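Long-range contacts in phage-like element PBSX protein XepA (Bacillus subtilis, PDB 6IA5), which is of unknown function, assembles as a pentamer and does not seem to take part in host cell lysis: residues 41-46 with 135-140; 54-59 with 119-124; 175-180 with 274-279; 193-198 with 257-262; 211-216 with 241-246. One frame throughout, in Å; residues are numbered along the deposited sequence.

Interaction 1: 41-46 with 135-140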
# COMPACT_ATOMS: atom_id res chain seq x y z
N GLU E 41 26.75 24.70 -1.17
CA GLU E 41 27.52 25.94 -1.24
C GLU E 41 27.55 26.53 0.18
O GLU E 41 26.52 26.57 0.86
CB GLU E 41 26.82 26.90 -2.20
CG GLU E 41 27.45 28.29 -2.21
CD GLU E 41 26.79 29.35 -3.09
OE1 GLU E 41 25.55 29.35 -3.25
OE2 GLU E 41 27.51 30.17 -3.63
N ILE E 42 28.73 26.99 0.63
CA ILE E 42 28.75 27.79 1.86
C ILE E 42 28.30 29.21 1.52
O ILE E 42 28.88 29.85 0.65
CB ILE E 42 30.10 27.70 2.61
CG1 ILE E 42 30.03 28.47 3.94
CG2 ILE E 42 31.28 28.15 1.75
CD1 ILE E 42 31.22 28.23 4.87
N LEU E 43 27.22 29.68 2.15
CA LEU E 43 26.67 30.98 1.84
C LEU E 43 27.45 32.09 2.56
O LEU E 43 27.62 33.17 2.01
CB LEU E 43 25.20 31.05 2.27
CG LEU E 43 24.22 30.14 1.53
CD1 LEU E 43 22.81 30.60 1.82
CD2 LEU E 43 24.47 30.14 0.02
N THR E 44 27.84 31.82 3.82
CA THR E 44 28.54 32.80 4.64
C THR E 44 29.23 32.06 5.78
O THR E 44 28.75 31.02 6.24
CB THR E 44 27.56 33.85 5.19
OG1 THR E 44 28.30 34.81 5.95
CG2 THR E 44 26.47 33.28 6.08
N ASN E 45 30.36 32.61 6.24
CA ASN E 45 30.91 32.23 7.53
C ASN E 45 31.24 33.45 8.39
O ASN E 45 32.03 33.35 9.32
CB ASN E 45 32.12 31.30 7.38
CG ASN E 45 33.31 32.00 6.73
OD1 ASN E 45 33.22 33.15 6.32
ND2 ASN E 45 34.43 31.31 6.66
N ALA E 46 30.61 34.59 8.09
CA ALA E 46 30.86 35.83 8.82
C ALA E 46 30.01 35.88 10.09
O ALA E 46 28.78 35.89 10.00
CB ALA E 46 30.59 37.01 7.91
N LEU E 135 26.85 28.66 7.20
CA LEU E 135 25.53 28.40 6.64
C LEU E 135 25.71 27.78 5.26
O LEU E 135 26.35 28.38 4.40
CB LEU E 135 24.79 29.74 6.57
CG LEU E 135 23.36 29.67 6.03
CD1 LEU E 135 22.49 28.70 6.83
CD2 LEU E 135 22.74 31.07 6.05
N TYR E 136 25.16 26.57 5.06
CA TYR E 136 25.29 25.80 3.82
C TYR E 136 23.94 25.65 3.14
O TYR E 136 22.91 25.50 3.82
CB TYR E 136 25.86 24.40 4.09
CG TYR E 136 27.36 24.38 4.26
CD1 TYR E 136 27.95 24.74 5.47
CD2 TYR E 136 28.20 24.07 3.21
CE1 TYR E 136 29.33 24.73 5.64
CE2 TYR E 136 29.58 24.05 3.34
CZ TYR E 136 30.15 24.41 4.56
OH TYR E 136 31.50 24.38 4.68
N GLN E 137 23.97 25.63 1.81
CA GLN E 137 22.75 25.53 1.01
C GLN E 137 22.93 24.48 -0.08
O GLN E 137 23.90 24.54 -0.84
CB GLN E 137 22.45 26.89 0.38
CG GLN E 137 21.16 26.92 -0.43
CD GLN E 137 20.87 28.32 -0.90
OE1 GLN E 137 21.47 28.80 -1.88
NE2 GLN E 137 19.97 29.00 -0.20
N SER E 138 21.98 23.52 -0.14
CA SER E 138 21.90 22.55 -1.23
C SER E 138 20.63 22.82 -2.03
O SER E 138 19.61 23.23 -1.45
CB SER E 138 21.91 21.12 -0.73
OG SER E 138 23.15 20.80 -0.10
N VAL E 139 20.70 22.59 -3.34
CA VAL E 139 19.56 22.70 -4.23
C VAL E 139 19.46 21.40 -5.03
O VAL E 139 20.45 20.69 -5.20
CB VAL E 139 19.68 23.91 -5.17
CG1 VAL E 139 19.58 25.24 -4.40
CG2 VAL E 139 20.94 23.86 -6.03
N GLY E 140 18.25 21.09 -5.52
CA GLY E 140 18.04 19.96 -6.41
C GLY E 140 17.18 20.37 -7.59
O GLY E 140 16.77 21.53 -7.68
O HOH W 1 23.23 27.82 -3.55
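The inner side of this antiparallel strand pair is its close-packed part. Leu-43 crosses obliquely over Gln-137 and sets its two methyls against the amide: CD2 lies 3.8 Å from Gln-137 OE1, while CD1 approaches NE2. The Gln-137 chain runs extended, and its NE2 has a partner, Gln-56, in the facing sheet. Leu-135 lies on the same inner face, its CB touching Thr-44 CG2. Backbone bonds clamp the strands here, Glu-41 N to Gln-137 O being nearly straight at 169° and Leu-43 N to Leu-135 O the shortest at 2.7 Å.

The outer side is looser. Exposed Ile-42, CG1 anti to the backbone N, lays its CB over one face of the Tyr-136 ring, 4.0 Å from the centroid. Tyr-136 also packs on Gly-63 of a neighbouring subunit.

The pair frays past Leu-43, whose psi of -38° breaks the extended course: the last backbone bond, Leu-135 N to Thr-44 O, is long at 3.2 Å and bent, and Thr-44 OG1 closes an ST turn with Ala-46 N. At the opposite end one water lies 2.6 Å from Gln-137 OE1 and 2.8 Å from Glu-41 OE1, within hydrogen-bonding distance of both but with more acceptors around it than protons. The Gln-137 amide, with partners for oxygen and nitrogen, can thus be buried beneath leucine methyls, while the Glu-41 carboxylate remains hydrated.

Interaction 2: 54-59 with 119-124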
# COMPACT_ATOMS: atom_id res chain seq x y z
N TYR E 54 21.82 37.83 8.53
CA TYR E 54 22.37 37.59 7.20
C TYR E 54 21.20 37.35 6.24
O TYR E 54 20.30 36.57 6.54
CB TYR E 54 23.32 36.39 7.22
CG TYR E 54 23.60 35.87 5.83
CD1 TYR E 54 24.52 36.50 5.01
CD2 TYR E 54 22.87 34.81 5.32
CE1 TYR E 54 24.75 36.05 3.71
CE2 TYR E 54 23.08 34.34 4.03
CZ TYR E 54 24.03 34.96 3.23
OH TYR E 54 24.20 34.53 1.95
N SER E 55 21.21 38.03 5.08
CA SER E 55 20.20 37.85 4.05
C SER E 55 20.89 37.52 2.73
O SER E 55 21.62 38.34 2.20
CB SER E 55 19.38 39.09 3.86
OG SER E 55 18.32 39.10 4.78
N GLN E 56 20.64 36.32 2.22
CA GLN E 56 21.17 35.93 0.93
C GLN E 56 20.46 36.77 -0.13
O GLN E 56 19.25 37.01 0.01
CB GLN E 56 20.85 34.44 0.69
CG GLN E 56 21.44 33.90 -0.59
CD GLN E 56 21.08 32.44 -0.82
OE1 GLN E 56 20.04 31.93 -0.35
NE2 GLN E 56 21.94 31.76 -1.56
N LEU E 57 21.17 37.16 -1.20
CA LEU E 57 20.47 37.78 -2.32
C LEU E 57 19.53 36.76 -2.93
O LEU E 57 19.88 35.58 -2.98
CB LEU E 57 21.45 38.31 -3.37
CG LEU E 57 22.31 39.50 -2.92
CD1 LEU E 57 23.17 40.01 -4.07
CD2 LEU E 57 21.45 40.65 -2.38
N GLY E 58 18.37 37.24 -3.41
CA GLY E 58 17.40 36.38 -4.07
C GLY E 58 18.05 35.54 -5.17
O GLY E 58 18.83 36.06 -5.97
N GLN E 59 17.76 34.24 -5.17
CA GLN E 59 18.29 33.29 -6.14
C GLN E 59 17.18 32.95 -7.12
O GLN E 59 16.13 32.48 -6.72
CB GLN E 59 18.74 32.02 -5.40
CG GLN E 59 19.70 32.26 -4.25
CD GLN E 59 21.07 32.63 -4.76
OE1 GLN E 59 21.78 31.81 -5.33
NE2 GLN E 59 21.47 33.87 -4.54
N TYR E 119 14.29 32.27 -4.36
CA TYR E 119 14.43 31.75 -3.00
C TYR E 119 15.61 32.45 -2.33
O TYR E 119 16.48 32.98 -3.02
CB TYR E 119 14.60 30.21 -3.01
CG TYR E 119 15.79 29.70 -3.78
CD1 TYR E 119 15.71 29.49 -5.15
CD2 TYR E 119 17.00 29.42 -3.15
CE1 TYR E 119 16.81 29.04 -5.88
CE2 TYR E 119 18.09 28.95 -3.86
CZ TYR E 119 18.00 28.76 -5.23
OH TYR E 119 19.09 28.33 -5.93
N ARG E 120 15.63 32.42 -0.98
CA ARG E 120 16.79 32.88 -0.25
C ARG E 120 16.76 32.28 1.15
O ARG E 120 15.70 31.86 1.63
CB ARG E 120 16.78 34.41 -0.12
CG ARG E 120 15.81 34.92 0.94
CD ARG E 120 15.88 36.44 1.08
NE ARG E 120 14.93 36.89 2.09
CZ ARG E 120 14.66 38.17 2.34
NH1 ARG E 120 15.31 39.12 1.69
NH2 ARG E 120 13.74 38.50 3.23
N PHE E 121 17.94 32.24 1.78
CA PHE E 121 18.06 32.02 3.20
C PHE E 121 18.23 33.39 3.87
O PHE E 121 18.92 34.26 3.35
CB PHE E 121 19.29 31.16 3.52
CG PHE E 121 19.15 29.69 3.19
CD1 PHE E 121 18.02 29.20 2.54
CD2 PHE E 121 20.17 28.81 3.51
CE1 PHE E 121 17.90 27.85 2.23
CE2 PHE E 121 20.05 27.46 3.19
CZ PHE E 121 18.93 26.98 2.55
N ARG E 122 17.59 33.53 5.03
CA ARG E 122 17.79 34.67 5.90
C ARG E 122 17.99 34.12 7.31
O ARG E 122 17.16 33.38 7.82
CB ARG E 122 16.60 35.64 5.79
CG ARG E 122 16.71 36.89 6.66
CD ARG E 122 15.58 37.89 6.42
NE ARG E 122 14.26 37.33 6.69
CZ ARG E 122 13.68 37.24 7.89
NH1 ARG E 122 14.26 37.75 8.96
NH2 ARG E 122 12.53 36.60 8.03
N TYR E 123 19.13 34.46 7.92
CA TYR E 123 19.47 33.96 9.24
C TYR E 123 19.51 35.15 10.21
O TYR E 123 20.26 36.09 9.97
CB TYR E 123 20.83 33.28 9.21
CG TYR E 123 21.17 32.61 10.52
CD1 TYR E 123 21.67 33.34 11.59
CD2 TYR E 123 20.93 31.26 10.70
CE1 TYR E 123 21.95 32.73 12.81
CE2 TYR E 123 21.20 30.63 11.92
CZ TYR E 123 21.71 31.37 12.97
OH TYR E 123 21.97 30.78 14.18
N VAL E 124 18.72 35.08 11.29
CA VAL E 124 18.71 36.14 12.30
C VAL E 124 19.39 35.63 13.57
O VAL E 124 18.89 34.70 14.20
CB VAL E 124 17.29 36.65 12.59
CG1 VAL E 124 17.28 37.76 13.64
CG2 VAL E 124 16.56 37.10 11.32
O HOH W 2 17.59 39.24 -0.31
O HOH W 3 21.51 28.99 -5.29
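Tyr-54 and Tyr-123 form the tightest polar pair, Tyr-54 N reaching Tyr-123 O at 2.7 Å and the return bond, Tyr-123 N to Tyr-54 O, measuring 2.8 Å. At the other end Gln-59 and Tyr-119 repeat the reciprocal pattern, with Gln-59 N 2.8 Å from Tyr-119 O. Between them the register slips by one residue, and a side chain bridges the break. Gln-56 N donates to Phe-121 O almost along the C=O axis, and the extended Gln-56 chain, CG anti to the backbone N (chi1 -176°), reaches straight across, so that OE1 takes the Phe-121 N-H on a lone pair at 3.0 Å. With Gln-137 NE2 as the other donor, two N-H groups grip this oxygen. Gln-59 bends at chi2, which brings NE2 back onto Leu-57 O at 2.8 Å, above the carbonyl plane.

Further out, Arg-120 and Arg-122 both send their guanidinium groups to Glu-85; a water in the plane of the Arg-120 guanidinium links NH1 to Gln-56 O. Ser-55 OG rests 3.3 Å from Arg-122 CG. Close packing follows at the Tyr-119 ring, whose CG takes the crowded position between N and C (chi1 59°): Gln-59 CB sits over one face, 3.5 Å from the centroid, as a CH-pi contact. The buried Phe-121 side chain packs on Leu-82 and Ile-84. Strand 53-60 is the broken edge strand of a four-stranded antiparallel sheet that packs on a second such sheet, as in a beta-sandwich.

Interaction 3: 175-180 with 274-279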
# COMPACT_ATOMS: atom_id res chain seq x y z
N THR E 175 -25.41 4.01 4.26
CA THR E 175 -26.75 4.50 4.54
C THR E 175 -27.22 5.39 3.39
O THR E 175 -26.43 6.14 2.85
CB THR E 175 -26.82 5.31 5.84
OG1 THR E 175 -28.20 5.62 6.03
CG2 THR E 175 -26.02 6.59 5.84
N PHE E 176 -28.51 5.32 3.02
CA PHE E 176 -29.10 6.27 2.08
C PHE E 176 -30.57 6.49 2.44
O PHE E 176 -31.22 5.59 2.96
CB PHE E 176 -28.91 5.83 0.63
CG PHE E 176 -29.47 4.48 0.24
CD1 PHE E 176 -28.75 3.31 0.44
CD2 PHE E 176 -30.72 4.38 -0.37
CE1 PHE E 176 -29.25 2.08 0.04
CE2 PHE E 176 -31.22 3.15 -0.76
CZ PHE E 176 -30.48 2.00 -0.56
N ASP E 177 -31.08 7.71 2.15
CA ASP E 177 -32.49 8.04 2.32
C ASP E 177 -33.23 7.79 1.02
O ASP E 177 -32.61 7.74 -0.04
CB ASP E 177 -32.66 9.49 2.78
CG ASP E 177 -32.14 9.72 4.18
OD1 ASP E 177 -31.81 8.71 4.88
OD2 ASP E 177 -32.08 10.90 4.58
N PHE E 178 -34.55 7.62 1.09
CA PHE E 178 -35.31 7.33 -0.12
C PHE E 178 -36.73 7.86 0.02
O PHE E 178 -37.32 7.78 1.09
CB PHE E 178 -35.27 5.84 -0.45
CG PHE E 178 -35.94 5.50 -1.76
CD1 PHE E 178 -35.25 5.58 -2.96
CD2 PHE E 178 -37.29 5.13 -1.79
CE1 PHE E 178 -35.88 5.30 -4.17
CE2 PHE E 178 -37.91 4.84 -3.00
CZ PHE E 178 -37.21 4.93 -4.18
N VAL E 179 -37.28 8.37 -1.09
CA VAL E 179 -38.64 8.89 -1.10
C VAL E 179 -39.53 7.90 -1.85
O VAL E 179 -39.35 7.69 -3.05
CB VAL E 179 -38.70 10.30 -1.73
CG1 VAL E 179 -40.14 10.81 -1.83
CG2 VAL E 179 -37.81 11.27 -0.98
N PHE E 180 -40.47 7.29 -1.14
CA PHE E 180 -41.44 6.41 -1.78
C PHE E 180 -42.56 7.27 -2.35
O PHE E 180 -43.00 7.03 -3.47
CB PHE E 180 -41.99 5.38 -0.78
CG PHE E 180 -40.94 4.45 -0.22
CD1 PHE E 180 -40.63 3.27 -0.88
CD2 PHE E 180 -40.26 4.76 0.96
CE1 PHE E 180 -39.67 2.41 -0.37
CE2 PHE E 180 -39.30 3.91 1.47
CZ PHE E 180 -39.00 2.73 0.81
N LYS E 274 -41.31 8.00 3.43
CA LYS E 274 -39.88 8.14 3.19
C LYS E 274 -39.15 7.27 4.19
O LYS E 274 -39.64 7.07 5.30
CB LYS E 274 -39.45 9.60 3.39
CG LYS E 274 -40.14 10.58 2.47
CD LYS E 274 -39.52 11.95 2.48
CE LYS E 274 -40.31 12.92 1.62
NZ LYS E 274 -39.75 14.28 1.78
N GLY E 275 -37.95 6.80 3.80
CA GLY E 275 -37.20 5.94 4.70
C GLY E 275 -35.70 6.11 4.60
O GLY E 275 -35.20 6.87 3.77
N THR E 276 -35.00 5.37 5.47
CA THR E 276 -33.56 5.28 5.50
C THR E 276 -33.17 3.81 5.47
O THR E 276 -33.63 3.03 6.33
CB THR E 276 -33.01 5.95 6.77
OG1 THR E 276 -33.43 7.32 6.76
CG2 THR E 276 -31.50 5.86 6.87
N ALA E 277 -32.35 3.44 4.48
CA ALA E 277 -31.84 2.10 4.30
C ALA E 277 -30.41 2.06 4.82
O ALA E 277 -29.63 2.97 4.58
CB ALA E 277 -31.90 1.69 2.86
N VAL E 278 -30.07 0.98 5.53
CA VAL E 278 -28.75 0.84 6.12
C VAL E 278 -28.25 -0.57 5.80
O VAL E 278 -29.04 -1.52 5.79
CB VAL E 278 -28.79 1.08 7.65
CG1 VAL E 278 -27.41 0.97 8.27
CG2 VAL E 278 -29.42 2.43 7.99
N SER E 279 -26.94 -0.68 5.54
CA SER E 279 -26.33 -1.97 5.23
C SER E 279 -26.24 -2.81 6.53
O SER E 279 -26.21 -2.22 7.62
CB SER E 279 -24.98 -1.78 4.60
OG SER E 279 -24.17 -0.93 5.39
OXT SER E 279 -26.20 -4.05 6.55
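Ala-277 O is gripped by one firm hydrogen bond and one CA-H contact, with a weak, unsettled third from Thr-175 OG1. Phe-176 N-H reaches it in the carbonyl plane at 3.0 Å, and Thr-175 CA meets it at 3.3 Å. The pair closes reciprocally, Ala-277 N lying 2.9 Å from Phe-176 O and nearly along its C=O axis. Gly-275 and Phe-178 form a second hydrogen-bonded pair.

On the outer face Thr-276 OG1 donates to Asp-177 OD1 at 2.8 Å, arriving from 53° above the carboxylate plane; the two side chains lie side by side. Asp-177 OD2 is held by Lys-257 of a neighbouring subunit, so the carboxylate is gripped at both oxygens. Next along, the extended Lys-274 chain runs beside Val-179, CD 3.9 Å from CG2, before NZ reaches Glu-182.

The inner face is aromatic. Phe-176, its CG in the crowded position between N and C (chi1 58°), swings its ring over its partner, so that Ala-277 CB lies 3.9 Å from the ring centroid. Phe-180 turns an edge to the Lys-274/Gly-275 backbone, with CE2 4.0 Å from Gly-275 N. Phe-178 CD2 sits over the centre of the Phe-180 ring, and these phenyls meet Leu-193 in the core.

The chain turns a corner at Phe-180, and the Ser-279 carboxylate forms a salt bridge with Arg-173 of another neighbouring subunit. This is a regular antiparallel ladder in which the C-terminal strand of an all-beta domain lies at the pentamer interface.

Interaction 4: 193-198 with 257-262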
# COMPACT_ATOMS: atom_id res chain seq x y z
N LEU E 193 -37.63 1.49 -3.97
CA LEU E 193 -36.29 1.55 -3.41
C LEU E 193 -35.45 0.43 -4.01
O LEU E 193 -35.85 -0.73 -3.94
CB LEU E 193 -36.38 1.41 -1.89
CG LEU E 193 -35.05 1.44 -1.15
CD1 LEU E 193 -35.16 2.30 0.10
CD2 LEU E 193 -34.64 0.04 -0.74
N PRO E 194 -34.26 0.73 -4.57
CA PRO E 194 -33.30 -0.32 -4.97
C PRO E 194 -32.49 -0.72 -3.73
O PRO E 194 -31.84 0.12 -3.13
CB PRO E 194 -32.40 0.35 -6.02
CG PRO E 194 -32.77 1.84 -6.01
CD PRO E 194 -33.76 2.08 -4.87
N VAL E 195 -32.56 -2.00 -3.37
CA VAL E 195 -32.00 -2.47 -2.12
C VAL E 195 -30.48 -2.32 -2.06
O VAL E 195 -29.94 -1.93 -1.03
CB VAL E 195 -32.50 -3.89 -1.79
CG1 VAL E 195 -31.78 -4.48 -0.58
CG2 VAL E 195 -34.01 -3.88 -1.54
N ASP E 196 -29.77 -2.70 -3.15
CA ASP E 196 -28.39 -2.31 -3.40
C ASP E 196 -27.53 -2.30 -2.13
O ASP E 196 -27.03 -1.24 -1.71
CB ASP E 196 -28.29 -0.90 -3.98
N GLY E 197 -27.34 -3.46 -1.52
CA GLY E 197 -26.40 -3.48 -0.41
C GLY E 197 -26.99 -3.16 0.98
O GLY E 197 -26.29 -3.32 1.98
N ALA E 198 -28.24 -2.69 1.06
CA ALA E 198 -28.85 -2.45 2.37
C ALA E 198 -29.44 -3.75 2.92
O ALA E 198 -29.86 -4.62 2.16
CB ALA E 198 -29.87 -1.34 2.31
N LYS E 257 -34.76 -7.23 -4.06
CA LYS E 257 -34.19 -6.36 -5.07
C LYS E 257 -34.76 -4.95 -4.90
O LYS E 257 -34.03 -3.97 -5.04
CB LYS E 257 -34.49 -6.90 -6.47
CG LYS E 257 -33.86 -8.24 -6.82
CD LYS E 257 -32.47 -8.11 -7.43
CE LYS E 257 -32.12 -9.15 -8.47
NZ LYS E 257 -32.79 -10.43 -8.16
N GLU E 258 -36.06 -4.84 -4.60
CA GLU E 258 -36.69 -3.54 -4.45
C GLU E 258 -37.72 -3.58 -3.34
O GLU E 258 -38.29 -4.64 -3.06
CB GLU E 258 -37.43 -3.14 -5.73
CG GLU E 258 -36.53 -3.05 -6.94
CD GLU E 258 -37.26 -2.63 -8.20
OE1 GLU E 258 -37.99 -3.46 -8.76
OE2 GLU E 258 -37.10 -1.47 -8.58
N ILE E 259 -38.00 -2.40 -2.78
CA ILE E 259 -39.04 -2.25 -1.76
C ILE E 259 -40.01 -1.18 -2.24
O ILE E 259 -39.61 -0.11 -2.69
CB ILE E 259 -38.43 -1.90 -0.38
CG1 ILE E 259 -37.43 -2.95 0.11
CG2 ILE E 259 -39.53 -1.61 0.64
CD1 ILE E 259 -38.00 -4.34 0.27
N ILE E 260 -41.30 -1.49 -2.14
CA ILE E 260 -42.33 -0.56 -2.57
C ILE E 260 -43.29 -0.37 -1.39
O ILE E 260 -43.71 -1.34 -0.75
CB ILE E 260 -43.05 -1.11 -3.81
CG1 ILE E 260 -42.12 -1.13 -5.03
CG2 ILE E 260 -44.31 -0.33 -4.09
CD1 ILE E 260 -42.63 -1.94 -6.20
N MET E 261 -43.63 0.90 -1.13
CA MET E 261 -44.61 1.25 -0.11
C MET E 261 -45.81 1.85 -0.83
O MET E 261 -45.81 3.05 -1.12
CB MET E 261 -44.01 2.28 0.84
CG MET E 261 -42.79 1.73 1.60
SD MET E 261 -43.40 0.67 2.93
CE MET E 261 -42.30 -0.74 2.77
N GLU E 262 -46.81 1.02 -1.13
CA GLU E 262 -47.89 1.43 -2.01
C GLU E 262 -49.00 2.10 -1.20
O GLU E 262 -49.49 1.55 -0.21
CB GLU E 262 -48.43 0.21 -2.77
CG GLU E 262 -49.73 0.46 -3.50
CD GLU E 262 -50.23 -0.70 -4.35
OE1 GLU E 262 -49.72 -1.82 -4.20
OE2 GLU E 262 -51.10 -0.49 -5.20
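The flat groups here are peptides rather than aromatic rings. Over one face of the Lys-257–Glu-258 peptide lies Val-195 CG2, 3.6 Å from Lys-257 C. On the same side Val-195 N-H comes down on Lys-257 O at 3.0 Å, 40° out of the carbonyl plane, in a bond that is nearly straight at hydrogen (173°). The Leu-193 carbonyl is met in its own plane instead: Ile-259 N uses a lone pair of Leu-193 O at 3.0 Å, and Glu-258 CA touches the same oxygen at 3.0 Å. Leu-193 N returns a 2.8 Å bond to Ile-259 O.

Inside, Leu-193 and Ile-259 run side by side. Ile-259 CG1, beside the backbone N, reaches Val-195 CG2 at 3.9 Å, adding a third apolar branch to the core. Val-195 then opens a type I' turn, closed by Ala-198 N on Val-195 O; at Gly-197 (phi 88°) a CB would collide with the preceding carbonyl O, so the turn calls for glycine.

Lys-257 and Glu-258 form a classic beta bulge opposite Lys-219. Peptide hydrogen bonds and branched aliphatic contacts therefore join the strands, while the charged chain of Lys-257 reaches out to an aspartate of a neighbouring subunit and lies at the subunit interface.

Interaction 5: 211-216 with 241-246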
# COMPACT_ATOMS: atom_id res chain seq x y z
N MET E 211 -57.53 9.68 5.98
CA MET E 211 -57.64 8.24 5.80
C MET E 211 -56.60 7.86 4.76
O MET E 211 -56.42 8.58 3.77
CB MET E 211 -59.05 7.92 5.28
CG MET E 211 -59.17 6.64 4.53
SD MET E 211 -59.73 5.39 5.67
CE MET E 211 -58.79 3.99 5.04
N SER E 212 -55.86 6.78 5.02
CA SER E 212 -54.88 6.26 4.09
C SER E 212 -54.56 4.81 4.46
O SER E 212 -54.70 4.41 5.62
CB SER E 212 -53.62 7.09 4.03
OG SER E 212 -53.04 7.21 5.32
N GLU E 213 -54.19 4.04 3.44
CA GLU E 213 -53.68 2.70 3.66
C GLU E 213 -52.39 2.51 2.86
O GLU E 213 -52.38 2.74 1.64
CB GLU E 213 -54.73 1.65 3.31
CG GLU E 213 -54.20 0.23 3.54
CD GLU E 213 -55.28 -0.85 3.57
OE1 GLU E 213 -56.17 -0.76 2.71
OE2 GLU E 213 -55.23 -1.76 4.46
N VAL E 214 -51.33 2.09 3.56
CA VAL E 214 -50.06 1.78 2.93
C VAL E 214 -49.83 0.28 3.04
O VAL E 214 -49.95 -0.29 4.12
CB VAL E 214 -48.90 2.56 3.56
CG1 VAL E 214 -47.57 2.25 2.88
CG2 VAL E 214 -49.19 4.06 3.56
N LYS E 215 -49.48 -0.35 1.91
CA LYS E 215 -49.19 -1.77 1.86
C LYS E 215 -47.70 -1.94 1.57
O LYS E 215 -47.17 -1.25 0.71
CB LYS E 215 -50.04 -2.44 0.79
CG LYS E 215 -50.05 -3.96 0.79
CD LYS E 215 -51.18 -4.55 -0.04
CE LYS E 215 -51.55 -5.99 0.28
NZ LYS E 215 -50.39 -6.80 0.74
N PHE E 216 -47.06 -2.86 2.30
CA PHE E 216 -45.61 -3.04 2.25
C PHE E 216 -45.27 -4.17 1.27
O PHE E 216 -45.76 -5.29 1.42
CB PHE E 216 -45.07 -3.38 3.64
CG PHE E 216 -45.55 -2.50 4.77
CD1 PHE E 216 -45.81 -1.15 4.58
CD2 PHE E 216 -45.71 -3.02 6.05
CE1 PHE E 216 -46.22 -0.34 5.64
CE2 PHE E 216 -46.12 -2.22 7.11
CZ PHE E 216 -46.37 -0.88 6.89
N SER E 241 -49.13 -4.05 6.37
CA SER E 241 -49.72 -2.80 5.91
C SER E 241 -50.12 -1.96 7.12
O SER E 241 -50.06 -2.43 8.25
CB SER E 241 -50.91 -3.06 5.01
OG SER E 241 -51.97 -3.59 5.77
N THR E 242 -50.50 -0.70 6.85
CA THR E 242 -50.95 0.18 7.92
C THR E 242 -52.04 1.12 7.44
O THR E 242 -52.02 1.57 6.29
CB THR E 242 -49.78 0.97 8.53
OG1 THR E 242 -50.31 1.67 9.66
CG2 THR E 242 -49.12 1.94 7.59
N LEU E 243 -52.97 1.43 8.35
CA LEU E 243 -54.01 2.43 8.19
C LEU E 243 -53.60 3.69 8.96
O LEU E 243 -54.35 4.66 8.97
CB LEU E 243 -55.31 1.88 8.79
CG LEU E 243 -56.41 1.26 7.91
CD1 LEU E 243 -55.94 0.80 6.57
CD2 LEU E 243 -57.12 0.16 8.65
N GLY E 244 -52.43 3.66 9.61
CA GLY E 244 -52.00 4.75 10.48
C GLY E 244 -51.01 5.71 9.80
O GLY E 244 -50.62 5.50 8.64
N LYS E 245 -50.58 6.73 10.55
CA LYS E 245 -49.57 7.67 10.10
C LYS E 245 -48.91 8.26 11.35
O LYS E 245 -49.31 7.92 12.46
CB LYS E 245 -50.21 8.78 9.26
CG LYS E 245 -51.18 9.66 10.04
CD LYS E 245 -51.86 10.68 9.15
CE LYS E 245 -52.91 11.45 9.93
NZ LYS E 245 -53.17 12.75 9.28
N ALA E 246 -47.92 9.15 11.16
CA ALA E 246 -47.09 9.60 12.27
C ALA E 246 -46.50 8.36 12.95
O ALA E 246 -46.51 8.22 14.17
CB ALA E 246 -47.87 10.48 13.24
O HOH W 4 -56.75 5.48 7.47
O HOH W 5 -51.62 4.92 6.18
O HOH W 6 -54.03 -2.20 7.12
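An ST turn ends the short strand 241-242 beside the long strand 211-219: Thr-242 OG1, anti to its own backbone N, accepts Gly-244 N-H at 2.9 Å. The same hydroxyl oxygen is also bonded to Glu-247. Before the turn the strands share one hydrogen-bonded pair, with Val-214 N 2.9 Å from Thr-242 O and Thr-242 N 2.8 Å from Val-214 O, both bonds nearly along the C=O axes.

Phe-216 brings its ring beneath the neighbouring backbone, so that Ser-241 CA lies over one face, 3.9 Å from the centroid. Thr-242 CG2 meets the ring obliquely at CZ. Strand 211-219 belongs to the large curled antiparallel sheet of the C-terminal region; its other side pairs with strand 258-267, and Phe-216 meets Phe-251 edge-to-face in the core.

Where the chains diverge, waters take over the bridging. One accepts from Ser-212 N and donates to Leu-243 O. A second joins Ser-212 OG to Gly-244 O, the latter 2.7 Å from the water oxygen. On the outer face a third links Glu-213 OE2 to Ser-241 OG, atoms themselves 4.0 Å apart. The extended Glu-213 chain lies alongside exposed Leu-243, whose CD1 touches both the aliphatic carbons and OE2, the last at 3.4 Å. A bound acetate, probably from the crystallisation liquor, approaches the Glu-213 side chain.

The five contacts fall into two groups at opposite ends of an elongated chain: the centres of interactions 1 and 3 are 63 Å apart. Interactions 1 and 2, 10 Å apart between centres, belong to the two facing sheets of the N-terminal module, joined where Gln-137 NE2 meets Gln-56 OE1 at 2.9 Å. Interactions 3 and 4 have centres 9 Å apart, Phe-180 CE1 approaching Ile-259 O at 3.4 Å. The centre of interaction 5 is 18 Å from each of theirs, but Lys-215 N stands 2.8 Å from Glu-262 O of interaction 4. Across subunits, Asp-177 of interaction 3 meets Lys-257 of interaction 4, one of the salt bridges between C-terminal modules of the pentamer.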